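Local structure of aldehyde dehydrogenase (Anabaena variabilis, 4H7N) at residues A[47-50]-A[51-54]; A[53-56]-A[57-60]; A[92-95]-A[96-100]; A[145-148]-A[149-153]. The protein probably oxidises aldehydes to the corresponding carboxylic acids, with NAD+ as the electron acceptor. One frame throughout, in Å; residues are numbered along the deposited sequence.

Contact 1: A[47-50]-A[51-54]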
ATOM      1  N   LEU A  47      -9.757  24.549   1.132  1.00 34.89           N
ATOM      2  CA  LEU A  47     -10.367  25.045  -0.117  1.00 37.53           C
ATOM      3  C   LEU A  47     -11.409  24.139  -0.731  1.00 34.14           C
ATOM      4  O   LEU A  47     -12.245  24.601  -1.457  1.00 34.77           O
ATOM      5  CB  LEU A  47      -9.335  25.239  -1.214  1.00 37.51           C
ATOM      6  CG  LEU A  47      -8.580  26.532  -1.346  1.00 42.15           C
ATOM      7  CD1 LEU A  47      -7.896  26.497  -2.712  1.00 41.94           C
ATOM      8  CD2 LEU A  47      -9.438  27.762  -1.205  1.00 45.40           C
ATOM      9  N   GLY A  48     -11.308  22.835  -0.510  1.00 33.51           N
ATOM     10  CA  GLY A  48     -12.174  21.889  -1.191  1.00 33.27           C
ATOM     11  C   GLY A  48     -11.725  21.544  -2.606  1.00 33.71           C
ATOM     12  O   GLY A  48     -11.022  22.316  -3.287  1.00 31.90           O
ATOM     13  N   VAL A  49     -12.138  20.369  -3.058  1.00 32.20           N
ATOM     14  CA  VAL A  49     -11.714  19.903  -4.366  1.00 33.57           C
ATOM     15  C   VAL A  49     -12.075  20.863  -5.508  1.00 33.00           C
ATOM     16  O   VAL A  49     -11.311  21.000  -6.453  1.00 31.33           O
ATOM     17  CB  VAL A  49     -12.264  18.493  -4.678  1.00 33.45           C
ATOM     18  CG1 VAL A  49     -13.765  18.486  -4.817  1.00 36.75           C
ATOM     19  CG2 VAL A  49     -11.605  17.967  -5.946  1.00 34.02           C
ATOM     20  N   GLU A  50     -13.197  21.556  -5.408  1.00 33.98           N
ATOM     21  CA  GLU A  50     -13.590  22.451  -6.509  1.00 37.25           C
ATOM     22  C   GLU A  50     -12.674  23.676  -6.564  1.00 36.91           C
ATOM     23  O   GLU A  50     -12.298  24.137  -7.635  1.00 35.83           O
ATOM     24  CB  GLU A  50     -15.074  22.863  -6.417  1.00 41.24           C
ATOM     25  CG  GLU A  50     -16.091  21.736  -6.675  1.00 42.23           C
ATOM     26  CD  GLU A  50     -15.990  21.108  -8.077  1.00 44.35           C
ATOM     27  OE1 GLU A  50     -15.441  21.703  -9.060  1.00 45.97           O
ATOM     28  OE2 GLU A  50     -16.479  19.982  -8.210  1.00 47.12           O
ATOM     29  N   GLY A  51     -12.346  24.221  -5.407  1.00 37.31           N
ATOM     30  CA  GLY A  51     -11.360  25.293  -5.333  1.00 36.59           C
ATOM     31  C   GLY A  51      -9.974  24.846  -5.853  1.00 33.50           C
ATOM     32  O   GLY A  51      -9.302  25.619  -6.524  1.00 33.36           O
ATOM     33  N   ARG A  52      -9.557  23.607  -5.546  1.00 31.29           N
ATOM     34  CA  ARG A  52      -8.246  23.120  -5.971  1.00 29.24           C
ATOM     35  C   ARG A  52      -8.199  22.955  -7.471  1.00 29.57           C
ATOM     36  O   ARG A  52      -7.175  23.287  -8.084  1.00 30.22           O
ATOM     37  CB  ARG A  52      -7.792  21.832  -5.254  1.00 27.38           C
ATOM     38  CG  ARG A  52      -7.552  22.079  -3.783  1.00 28.04           C
ATOM     39  CD  ARG A  52      -6.961  20.912  -3.038  1.00 27.77           C
ATOM     40  NE  ARG A  52      -7.822  19.715  -2.980  1.00 26.19           N
ATOM     41  CZ  ARG A  52      -8.705  19.437  -2.030  1.00 27.19           C
ATOM     42  NH1 ARG A  52      -8.894  20.246  -1.006  1.00 26.72           N
ATOM     43  NH2 ARG A  52      -9.380  18.291  -2.098  1.00 26.40           N
ATOM     44  N   ILE A  53      -9.296  22.462  -8.047  1.00 29.52           N
ATOM     45  CA  ILE A  53      -9.482  22.377  -9.505  1.00 29.48           C
ATOM     46  C   ILE A  53      -9.354  23.749 -10.125  1.00 30.73           C
ATOM     47  O   ILE A  53      -8.623  23.915 -11.090  1.00 29.87           O
ATOM     48  CB  ILE A  53     -10.830  21.712  -9.887  1.00 31.03           C
ATOM     49  CG1 ILE A  53     -10.811  20.239  -9.473  1.00 30.21           C
ATOM     50  CG2 ILE A  53     -11.076  21.766 -11.401  1.00 32.19           C
ATOM     51  CD1 ILE A  53     -12.177  19.556  -9.517  1.00 31.82           C
ATOM     52  N   THR A  54     -10.046  24.746  -9.599  1.00 32.73           N
ATOM     53  CA  THR A  54      -9.928  26.091 -10.193  1.00 34.38           C
ATOM     54  C   THR A  54      -8.460  26.535 -10.261  1.00 34.16           C
ATOM     55  O   THR A  54      -7.999  27.020 -11.266  1.00 33.72           O
ATOM     56  CB  THR A  54     -10.786  27.084  -9.413  1.00 36.09           C
ATOM     57  OG1 THR A  54     -12.141  26.671  -9.554  1.00 37.07           O
ATOM     58  CG2 THR A  54     -10.635  28.551  -9.922  1.00 39.30           C
TER
HETATM   59  O   HOH W   1     -14.161  23.847  -3.143  1.00 42.47           O
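Gly-48, Val-49 and Glu-50 accept helical i to i+4 bonds from Arg-52, Ile-53 and Thr-54 in the opening part of helix 48-64, with Arg-52 N 3.0 Å from Gly-48 O. A water accepts a hydrogen bond from Gly-51 N (2.9 Å) and donates one to Leu-47 O (2.7 Å). Glycine suits position 51 because a CB there would run into Leu-47 O. It suits position 48 because phi is +81°, where a side chain would be jammed against the preceding carbonyl. Arg-52 folds back over this start. Its chain bends at chi3 (-64°), laying the guanidinium with one face over the peptide between Gly-48 and Val-49; Val-49 N lies 3.6 Å from Arg-52 NH2. The rim of the group is spent on oxygens elsewhere: NE bonds to Leu-152 O on helix 147-153, and NH1 to Trp-44 O and a bound glycerol. With an alanine here, Leu-152 O and Trp-44 O would probably lose this donor, and the Gly-48/Val-49 peptide its cover. Along another side of the helix, Val-49 CG2 and Ile-53 CD1 lie alongside each other at 4.0 Å, branched apolar chains turned toward Leu-106 and Pro-103 of helix 82-106. Thr-54 doubles the grip on Glu-50 O: its OG1, 3.2 Å away, and its N approach from opposite faces of the carbonyl plane. The chemistry therefore divides this helix start in two, water and hydroxyl tending backbone groups near the surface, while a buried guanidinium on helix 48-64 binds carbonyl oxygens of helices 27-46 and 147-153.

Contact 2: A[53-56]-A[57-60]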
ATOM      1  N   ILE A  53      -9.296  22.462  -8.047  1.00 29.52           N
ATOM      2  CA  ILE A  53      -9.482  22.377  -9.505  1.00 29.48           C
ATOM      3  C   ILE A  53      -9.354  23.749 -10.125  1.00 30.73           C
ATOM      4  O   ILE A  53      -8.623  23.915 -11.090  1.00 29.87           O
ATOM      5  CB  ILE A  53     -10.830  21.712  -9.887  1.00 31.03           C
ATOM      6  CG1 ILE A  53     -10.811  20.239  -9.473  1.00 30.21           C
ATOM      7  CG2 ILE A  53     -11.076  21.766 -11.401  1.00 32.19           C
ATOM      8  CD1 ILE A  53     -12.177  19.556  -9.517  1.00 31.82           C
ATOM      9  N   THR A  54     -10.046  24.746  -9.599  1.00 32.73           N
ATOM     10  CA  THR A  54      -9.928  26.091 -10.193  1.00 34.38           C
ATOM     11  C   THR A  54      -8.460  26.535 -10.261  1.00 34.16           C
ATOM     12  O   THR A  54      -7.999  27.020 -11.266  1.00 33.72           O
ATOM     13  CB  THR A  54     -10.786  27.084  -9.413  1.00 36.09           C
ATOM     14  OG1 THR A  54     -12.141  26.671  -9.554  1.00 37.07           O
ATOM     15  CG2 THR A  54     -10.635  28.551  -9.922  1.00 39.30           C
ATOM     16  N   THR A  55      -7.747  26.324  -9.165  1.00 33.76           N
ATOM     17  CA  THR A  55      -6.366  26.699  -9.038  1.00 34.07           C
ATOM     18  C   THR A  55      -5.480  25.966 -10.035  1.00 32.78           C
ATOM     19  O   THR A  55      -4.667  26.578 -10.682  1.00 33.28           O
ATOM     20  CB  THR A  55      -5.902  26.385  -7.600  1.00 33.65           C
ATOM     21  OG1 THR A  55      -6.665  27.167  -6.692  1.00 33.75           O
ATOM     22  CG2 THR A  55      -4.503  26.731  -7.386  1.00 34.96           C
ATOM     23  N   LEU A  56      -5.649  24.653 -10.171  1.00 31.29           N
ATOM     24  CA  LEU A  56      -4.851  23.880 -11.115  1.00 30.60           C
ATOM     25  C   LEU A  56      -5.123  24.364 -12.534  1.00 30.01           C
ATOM     26  O   LEU A  56      -4.195  24.487 -13.351  1.00 27.43           O
ATOM     27  CB  LEU A  56      -5.149  22.363 -10.990  1.00 31.20           C
ATOM     28  CG  LEU A  56      -4.238  21.568 -10.058  1.00 35.30           C
ATOM     29  CD1 LEU A  56      -2.790  21.591 -10.504  1.00 38.53           C
ATOM     30  CD2 LEU A  56      -4.228  22.067  -8.644  1.00 37.23           C
ATOM     31  N   GLN A  57      -6.383  24.662 -12.848  1.00 30.31           N
ATOM     32  CA  GLN A  57      -6.686  25.202 -14.176  1.00 33.18           C
ATOM     33  C   GLN A  57      -6.046  26.586 -14.395  1.00 33.24           C
ATOM     34  O   GLN A  57      -5.660  26.909 -15.522  1.00 33.22           O
ATOM     35  CB  GLN A  57      -8.213  25.244 -14.441  1.00 35.06           C
ATOM     36  CG  GLN A  57      -8.796  23.820 -14.562  1.00 35.04           C
ATOM     37  CD  GLN A  57      -8.408  23.099 -15.867  1.00 35.27           C
ATOM     38  OE1 GLN A  57      -8.331  23.691 -16.927  1.00 39.06           O
ATOM     39  NE2 GLN A  57      -8.193  21.812 -15.784  1.00 35.05           N
ATOM     40  N   GLN A  58      -5.986  27.413 -13.353  1.00 33.89           N
ATOM     41  CA  GLN A  58      -5.276  28.708 -13.442  1.00 35.83           C
ATOM     42  C   GLN A  58      -3.795  28.473 -13.730  1.00 34.00           C
ATOM     43  O   GLN A  58      -3.205  29.205 -14.522  1.00 33.22           O
ATOM     44  CB  GLN A  58      -5.379  29.552 -12.152  1.00 37.92           C
ATOM     45  CG  GLN A  58      -6.569  30.454 -12.075  1.00 43.81           C
ATOM     46  CD  GLN A  58      -7.062  30.776 -10.655  1.00 47.76           C
ATOM     47  OE1 GLN A  58      -6.418  30.480  -9.638  1.00 44.96           O
ATOM     48  NE2 GLN A  58      -8.242  31.420 -10.596  1.00 51.33           N
ATOM     49  N   TRP A  59      -3.209  27.470 -13.065  1.00 30.68           N
ATOM     50  CA  TRP A  59      -1.805  27.091 -13.289  1.00 29.25           C
ATOM     51  C   TRP A  59      -1.627  26.602 -14.728  1.00 29.77           C
ATOM     52  O   TRP A  59      -0.714  27.063 -15.443  1.00 29.79           O
ATOM     53  CB  TRP A  59      -1.330  26.049 -12.251  1.00 27.91           C
ATOM     54  CG  TRP A  59       0.124  25.751 -12.315  1.00 28.08           C
ATOM     55  CD1 TRP A  59       1.132  26.656 -12.474  1.00 27.70           C
ATOM     56  CD2 TRP A  59       0.744  24.488 -12.215  1.00 27.85           C
ATOM     57  NE1 TRP A  59       2.318  26.040 -12.456  1.00 27.10           N
ATOM     58  CE2 TRP A  59       2.128  24.703 -12.335  1.00 26.02           C
ATOM     59  CE3 TRP A  59       0.271  23.185 -12.032  1.00 28.45           C
ATOM     60  CZ2 TRP A  59       3.044  23.683 -12.291  1.00 26.05           C
ATOM     61  CZ3 TRP A  59       1.175  22.171 -11.993  1.00 27.70           C
ATOM     62  CH2 TRP A  59       2.557  22.420 -12.135  1.00 26.09           C
ATOM     63  N   LYS A  60      -2.545  25.763 -15.199  1.00 29.46           N
ATOM     64  CA  LYS A  60      -2.507  25.307 -16.572  1.00 32.39           C
ATOM     65  C   LYS A  60      -2.565  26.488 -17.574  1.00 33.23           C
ATOM     66  O   LYS A  60      -1.807  26.545 -18.552  1.00 31.43           O
ATOM     67  CB  LYS A  60      -3.653  24.338 -16.878  1.00 33.67           C
ATOM     68  CG  LYS A  60      -3.484  23.655 -18.215  1.00 36.54           C
ATOM     69  CD  LYS A  60      -4.624  22.702 -18.574  1.00 38.81           C
ATOM     70  CE  LYS A  60      -5.565  23.372 -19.533  1.00 43.76           C
ATOM     71  NZ  LYS A  60      -6.903  22.756 -19.586  1.00 46.33           N
TER
HETATM   72  O   HOH W   2      -6.178  30.345  -6.805  1.00 45.32           O
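Gln-58 reaches back along helix 48-64 to Thr-54 and Thr-55, one turn behind it. Its CB rests 3.4 Å from Thr-55 O. Its CG lies 3.8 Å from Thr-54 O, which also accepts the backbone N-H of Gln-58, and CD stays beside that oxygen. Beyond CG the chain is extended (chi2 152°) and carries the amide along the outside of the helix. At the tip NE2 lies 3.8 Å from Thr-54 CG2, the two side chains running obliquely to each other, while OE1 accepts a hydrogen bond from a water 2.8 Å away that also bonds to Thr-55 OG1. That hydroxyl is further held by Gly-51 O. A long polar chain is well placed here, on an exposed flank.

A second polar pair lies on the side turned to helix 82-106. Lys-60 NZ donates to Gln-57 OE1 at 3.2 Å, in the carbonyl plane and on a lone pair; both side chains also reach Asp-96, so the amide offers its oxygen to the lysine and its NE2 to the aspartate. The third side is apolar. Leu-56 CD1 sits at the edge of the Trp-59 indole, near its plane, 3.8 Å from CE3, and both chains pack on Ile-148 of helix 147-153. Trp-59 continues onto helix 169-176. Thr-54 and Gln-58 outside, leucine and tryptophan inside make this the pattern of an amphipathic helix, laid on the flank of what is probably the Rossmann-type coenzyme-binding domain of the aldehyde dehydrogenase fold.

Contact 3: A[92-95]-A[96-100]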
ATOM      1  N   LEU A  92      -0.564  18.373 -19.940  1.00 30.50           N
ATOM      2  CA  LEU A  92      -1.751  19.225 -19.959  1.00 31.87           C
ATOM      3  C   LEU A  92      -3.075  18.426 -19.914  1.00 30.82           C
ATOM      4  O   LEU A  92      -4.004  18.802 -19.199  1.00 29.99           O
ATOM      5  CB  LEU A  92      -1.738  20.142 -21.177  1.00 34.85           C
ATOM      6  CG  LEU A  92      -0.563  21.133 -21.237  1.00 37.13           C
ATOM      7  CD1 LEU A  92      -0.566  21.832 -22.588  1.00 38.89           C
ATOM      8  CD2 LEU A  92      -0.582  22.140 -20.106  1.00 37.81           C
ATOM      9  N   ALA A  93      -3.150  17.329 -20.646  1.00 29.69           N
ATOM     10  CA  ALA A  93      -4.371  16.496 -20.629  1.00 31.15           C
ATOM     11  C   ALA A  93      -4.523  15.802 -19.303  1.00 29.92           C
ATOM     12  O   ALA A  93      -5.636  15.534 -18.849  1.00 26.24           O
ATOM     13  CB  ALA A  93      -4.382  15.465 -21.753  1.00 31.62           C
ATOM     14  N   SER A  94      -3.404  15.486 -18.667  1.00 27.89           N
ATOM     15  CA  SER A  94      -3.484  14.836 -17.373  1.00 29.38           C
ATOM     16  C   SER A  94      -4.050  15.795 -16.278  1.00 27.48           C
ATOM     17  O   SER A  94      -4.813  15.379 -15.406  1.00 26.60           O
ATOM     18  CB  SER A  94      -2.114  14.230 -17.050  1.00 33.38           C
ATOM     19  OG  SER A  94      -2.021  13.978 -15.691  1.00 44.09           O
ATOM     20  N   ILE A  95      -3.749  17.089 -16.355  1.00 25.58           N
ATOM     21  CA  ILE A  95      -4.309  18.014 -15.423  1.00 26.07           C
ATOM     22  C   ILE A  95      -5.833  18.021 -15.595  1.00 27.84           C
ATOM     23  O   ILE A  95      -6.599  17.961 -14.606  1.00 28.66           O
ATOM     24  CB  ILE A  95      -3.777  19.440 -15.694  1.00 28.48           C
ATOM     25  CG1 ILE A  95      -2.272  19.567 -15.331  1.00 29.59           C
ATOM     26  CG2 ILE A  95      -4.590  20.461 -14.905  1.00 29.97           C
ATOM     27  CD1 ILE A  95      -1.722  20.966 -15.643  1.00 29.22           C
ATOM     28  N   ASP A  96      -6.289  18.095 -16.858  1.00 28.12           N
ATOM     29  CA  ASP A  96      -7.720  18.040 -17.150  1.00 29.66           C
ATOM     30  C   ASP A  96      -8.388  16.766 -16.632  1.00 29.92           C
ATOM     31  O   ASP A  96      -9.464  16.823 -15.999  1.00 30.21           O
ATOM     32  CB  ASP A  96      -7.998  18.196 -18.656  1.00 31.83           C
ATOM     33  CG  ASP A  96      -7.749  19.638 -19.155  1.00 35.59           C
ATOM     34  OD1 ASP A  96      -7.452  20.541 -18.299  1.00 35.55           O
ATOM     35  OD2 ASP A  96      -7.890  19.883 -20.392  1.00 37.09           O
ATOM     36  N   ARG A  97      -7.794  15.633 -16.954  1.00 29.16           N
ATOM     37  CA  ARG A  97      -8.349  14.341 -16.591  0.80 32.26           C
ATOM     38  C   ARG A  97      -8.510  14.150 -15.077  1.00 29.71           C
ATOM     39  O   ARG A  97      -9.571  13.735 -14.587  1.00 29.83           O
ATOM     40  CB  ARG A  97      -7.475  13.233 -17.154  0.80 35.36           C
ATOM     41  CG  ARG A  97      -8.104  11.859 -16.987  0.80 41.19           C
ATOM     42  CD  ARG A  97      -7.273  10.747 -17.618  0.80 44.17           C
ATOM     43  NE  ARG A  97      -5.828  10.945 -17.509  0.80 46.90           N
ATOM     44  CZ  ARG A  97      -5.058  10.587 -16.476  0.80 49.09           C
ATOM     45  NH1 ARG A  97      -3.749  10.832 -16.552  0.80 44.87           N
ATOM     46  NH2 ARG A  97      -5.575  10.011 -15.367  0.80 50.32           N
ATOM     47  N   TRP A  98      -7.462  14.432 -14.330  1.00 27.81           N
ATOM     48  CA  TRP A  98      -7.559  14.383 -12.877  1.00 26.88           C
ATOM     49  C   TRP A  98      -8.528  15.414 -12.297  1.00 28.81           C
ATOM     50  O   TRP A  98      -9.211  15.126 -11.341  1.00 25.64           O
ATOM     51  CB  TRP A  98      -6.170  14.543 -12.230  1.00 26.82           C
ATOM     52  CG  TRP A  98      -5.353  13.314 -12.351  1.00 26.12           C
ATOM     53  CD1 TRP A  98      -4.163  13.154 -13.017  1.00 26.26           C
ATOM     54  CD2 TRP A  98      -5.683  12.026 -11.800  1.00 27.18           C
ATOM     55  NE1 TRP A  98      -3.752  11.836 -12.908  1.00 26.79           N
ATOM     56  CE2 TRP A  98      -4.648  11.140 -12.146  1.00 27.00           C
ATOM     57  CE3 TRP A  98      -6.731  11.560 -11.016  1.00 28.88           C
ATOM     58  CZ2 TRP A  98      -4.651   9.798 -11.774  1.00 27.63           C
ATOM     59  CZ3 TRP A  98      -6.734  10.231 -10.637  1.00 30.45           C
ATOM     60  CH2 TRP A  98      -5.695   9.367 -11.034  1.00 28.04           C
ATOM     61  N   CYS A  99      -8.579  16.626 -12.856  1.00 29.84           N
ATOM     62  CA  CYS A  99      -9.592  17.588 -12.409  1.00 31.86           C
ATOM     63  C   CYS A  99     -11.019  17.036 -12.571  1.00 30.73           C
ATOM     64  O   CYS A  99     -11.934  17.282 -11.738  1.00 30.81           O
ATOM     65  CB  CYS A  99      -9.461  18.911 -13.167  1.00 34.55           C
ATOM     66  SG  CYS A  99      -8.088  19.933 -12.577  1.00 34.70           S
ATOM     67  N   GLY A 100     -11.212  16.298 -13.649  1.00 30.56           N
ATOM     68  CA  GLY A 100     -12.489  15.672 -13.932  1.00 30.31           C
ATOM     69  C   GLY A 100     -12.832  14.565 -12.970  1.00 31.83           C
ATOM     70  O   GLY A 100     -14.019  14.381 -12.616  1.00 30.98           O
TER
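Ile-95, Ser-94 and Asp-96 carry this turn of helix 82-106, each serving a different face of it. Ile-95 works toward the interior. Its carbonyl receives Cys-99 N at 3.0 Å, and its CG2 branch lies 4.2 Å from Cys-99 SG, a small, weakly polar atom that fills the next turn without crowding the isoleucine.

Ser-94 meets Trp-98 through backbone and side chain. Its backbone O accepts Trp-98 N in a nearly straight bond (171°), and the same oxygen makes a plain contact, at 3.3 Å, with CD1 of the indole. The hydroxyl adds another contact: swung opposite the backbone N (chi1 161°), Ser-94 OG comes within 3.5 Å of Trp-98 CD1. A small serine lets CD1 of the indole come close to the preceding turn. Arg-97 may also lie over this indole, but with two conformers modelled that contact is doubtful.

Asp-96 faces another way. Its N bonds only weakly to Leu-92 O, at 3.3 Å, and its CG stands 3.8 Å from that oxygen. The carboxylate looks across to helix 48-64, where OD1 takes a salt bridge from Lys-60 and a hydrogen bond from Gln-57, a position that calls for an anion. Replacing Trp-98 with an alanine would probably open a gap over Pro-149 and Leu-152, which the indole packs against. The turn thus packs against two helices, Asp-96 and Cys-99 meeting 48-64, Trp-98 meeting 147-153, and Ile-95 touching Ile-148 of the latter.

Contact 4: A[145-148]-A[149-153]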
ATOM      1  N   ILE A 145       3.166  13.002 -12.843  1.00 24.96           N
ATOM      2  CA  ILE A 145       2.217  11.914 -12.862  1.00 24.76           C
ATOM      3  C   ILE A 145       1.621  11.609 -11.502  1.00 25.55           C
ATOM      4  O   ILE A 145       0.449  11.325 -11.425  1.00 24.36           O
ATOM      5  CB  ILE A 145       2.834  10.632 -13.527  1.00 28.03           C
ATOM      6  CG1 ILE A 145       1.736   9.645 -13.910  1.00 32.95           C
ATOM      7  CG2 ILE A 145       3.889   9.952 -12.663  1.00 28.76           C
ATOM      8  CD1 ILE A 145       2.220   8.488 -14.770  1.00 36.21           C
ATOM      9  N   ASP A 146       2.416  11.654 -10.420  1.00 23.82           N
ATOM     10  CA  ASP A 146       1.895  11.472  -9.080  1.00 23.89           C
ATOM     11  C   ASP A 146       1.491  12.835  -8.468  1.00 22.49           C
ATOM     12  O   ASP A 146       0.535  12.958  -7.748  1.00 21.67           O
ATOM     13  CB  ASP A 146       2.943  10.773  -8.191  1.00 26.92           C
ATOM     14  CG  ASP A 146       3.293   9.325  -8.678  1.00 30.34           C
ATOM     15  OD1 ASP A 146       2.383   8.510  -8.898  1.00 33.58           O
ATOM     16  OD2 ASP A 146       4.481   9.037  -8.830  1.00 38.30           O
ATOM     17  N   THR A 147       2.230  13.875  -8.798  1.00 20.83           N
ATOM     18  CA  THR A 147       2.048  15.191  -8.173  1.00 20.16           C
ATOM     19  C   THR A 147       0.634  15.710  -8.346  1.00 20.43           C
ATOM     20  O   THR A 147       0.009  16.241  -7.403  1.00 21.49           O
ATOM     21  CB  THR A 147       3.088  16.180  -8.754  1.00 20.42           C
ATOM     22  OG1 THR A 147       4.418  15.702  -8.505  1.00 19.69           O
ATOM     23  CG2 THR A 147       2.953  17.599  -8.193  1.00 20.95           C
ATOM     24  N   ILE A 148       0.113  15.599  -9.568  1.00 22.09           N
ATOM     25  CA  ILE A 148      -1.186  16.207  -9.885  1.00 22.51           C
ATOM     26  C   ILE A 148      -2.319  15.565  -9.077  1.00 20.98           C
ATOM     27  O   ILE A 148      -3.063  16.275  -8.472  1.00 22.06           O
ATOM     28  CB  ILE A 148      -1.497  16.185 -11.396  1.00 22.05           C
ATOM     29  CG1 ILE A 148      -0.513  17.068 -12.169  1.00 23.33           C
ATOM     30  CG2 ILE A 148      -2.967  16.556 -11.639  1.00 24.11           C
ATOM     31  CD1 ILE A 148      -0.565  18.543 -11.823  1.00 26.34           C
ATOM     32  N   PRO A 149      -2.468  14.224  -9.087  1.00 20.52           N
ATOM     33  CA  PRO A 149      -3.552  13.694  -8.246  1.00 20.43           C
ATOM     34  C   PRO A 149      -3.326  13.938  -6.763  1.00 20.87           C
ATOM     35  O   PRO A 149      -4.269  14.219  -6.027  1.00 23.70           O
ATOM     36  CB  PRO A 149      -3.572  12.181  -8.589  1.00 20.71           C
ATOM     37  CG  PRO A 149      -2.290  11.880  -9.335  1.00 19.66           C
ATOM     38  CD  PRO A 149      -1.870  13.194  -9.944  1.00 19.92           C
ATOM     39  N   ALA A 150      -2.084  13.898  -6.304  1.00 19.96           N
ATOM     40  CA  ALA A 150      -1.848  14.206  -4.906  1.00 20.15           C
ATOM     41  C   ALA A 150      -2.298  15.635  -4.552  1.00 21.19           C
ATOM     42  O   ALA A 150      -2.904  15.846  -3.501  1.00 19.79           O
ATOM     43  CB  ALA A 150      -0.393  14.026  -4.578  1.00 19.40           C
ATOM     44  N   LEU A 151      -2.018  16.618  -5.434  1.00 21.36           N
ATOM     45  CA  LEU A 151      -2.454  17.963  -5.162  1.00 22.35           C
ATOM     46  C   LEU A 151      -3.971  18.052  -5.093  1.00 22.98           C
ATOM     47  O   LEU A 151      -4.489  18.719  -4.220  1.00 24.21           O
ATOM     48  CB  LEU A 151      -1.957  18.971  -6.215  1.00 22.55           C
ATOM     49  CG  LEU A 151      -0.453  19.261  -6.092  1.00 22.24           C
ATOM     50  CD1 LEU A 151       0.032  19.948  -7.357  1.00 23.63           C
ATOM     51  CD2 LEU A 151      -0.146  20.159  -4.923  1.00 23.22           C
ATOM     52  N   LEU A 152      -4.664  17.397  -6.003  1.00 23.61           N
ATOM     53  CA  LEU A 152      -6.110  17.463  -6.030  1.00 24.65           C
ATOM     54  C   LEU A 152      -6.737  16.791  -4.825  1.00 24.70           C
ATOM     55  O   LEU A 152      -7.843  17.148  -4.401  1.00 25.49           O
ATOM     56  CB  LEU A 152      -6.635  16.881  -7.344  1.00 25.91           C
ATOM     57  CG  LEU A 152      -6.380  17.845  -8.524  1.00 27.52           C
ATOM     58  CD1 LEU A 152      -6.500  17.185  -9.894  1.00 28.62           C
ATOM     59  CD2 LEU A 152      -7.306  19.050  -8.477  1.00 29.49           C
ATOM     60  N   ALA A 153      -6.040  15.812  -4.283  1.00 24.20           N
ATOM     61  CA  ALA A 153      -6.462  15.131  -3.074  1.00 25.20           C
ATOM     62  C   ALA A 153      -6.424  16.065  -1.874  1.00 26.54           C
ATOM     63  O   ALA A 153      -7.052  15.773  -0.856  1.00 27.45           O
ATOM     64  CB  ALA A 153      -5.581  13.925  -2.775  1.00 24.31           C
TER
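Pro-149 rests the CG and CD of its pyrrolidine ring on two carbonyl oxygens of the turn before: CD is 3.3 Å from Ile-145 O and CG 3.4 Å from Asp-146 O. The flat group here is the carboxylate of Asp-146, held by two arginines, OD1 by Arg-452 and OD2 by Arg-444. Helix 147-153 belongs to the connection between the parallel, neighbouring strands 118-134 and 156-161, a beta-alpha-beta crossover of the kind found in Rossmann-type domains.

A proline suits the first turn of a helix, where a missing N-H costs little. Here the price is Ile-145 O, a buried oxygen without a polar partner. The next N-H, Ala-150 N, does bond, meeting Asp-146 O nearly head-on at 3.1 Å.

Further along, apolar branches run beside the backbone. Thr-147 turns CG2 opposite its own N (chi1 -59° for OG1), which brings the methyl within 3.8 Å of Leu-151 CD1 and leaves OG1 to bond Ser-143 O. These two chains face strand 156-161. Ile-148 CG2 touches Leu-152 CD1 at 4.0 Å on the side of helices 48-64 and 82-106. Beside the proline, the two side chains cross at about a right angle, and Ile-148 CB stands 3.3 Å from Pro-149 CD, short for two carbons because CD is bonded to the peptide N that joins the residues.

Overall arrangement
Contacts 1 and 2 are successive turns of helix 48-64, sharing Ile-53 and Thr-54. Contact 3, on helix 82-106, is about 10 Å between centres from both contact 2 and contact 4. Polar links join them: Lys-60 NZ to Asp-96 OD1 at 2.6 Å (contacts 2 and 3), and Arg-52 NE to Leu-152 O at 2.9 Å (contacts 1 and 4). Arg-52 NH1 and Ala-153 O each also bond to glycerol, probably from the crystallisation liquor. Contact 4 is the most buried and completes the three-helix cluster, Leu-152 CD1 lying 3.5 Å from Trp-98 CB. The predicted active-site Glu-232 has its side chain about 6 Å from that of Ile-145 and 12 Å from that of Trp-98.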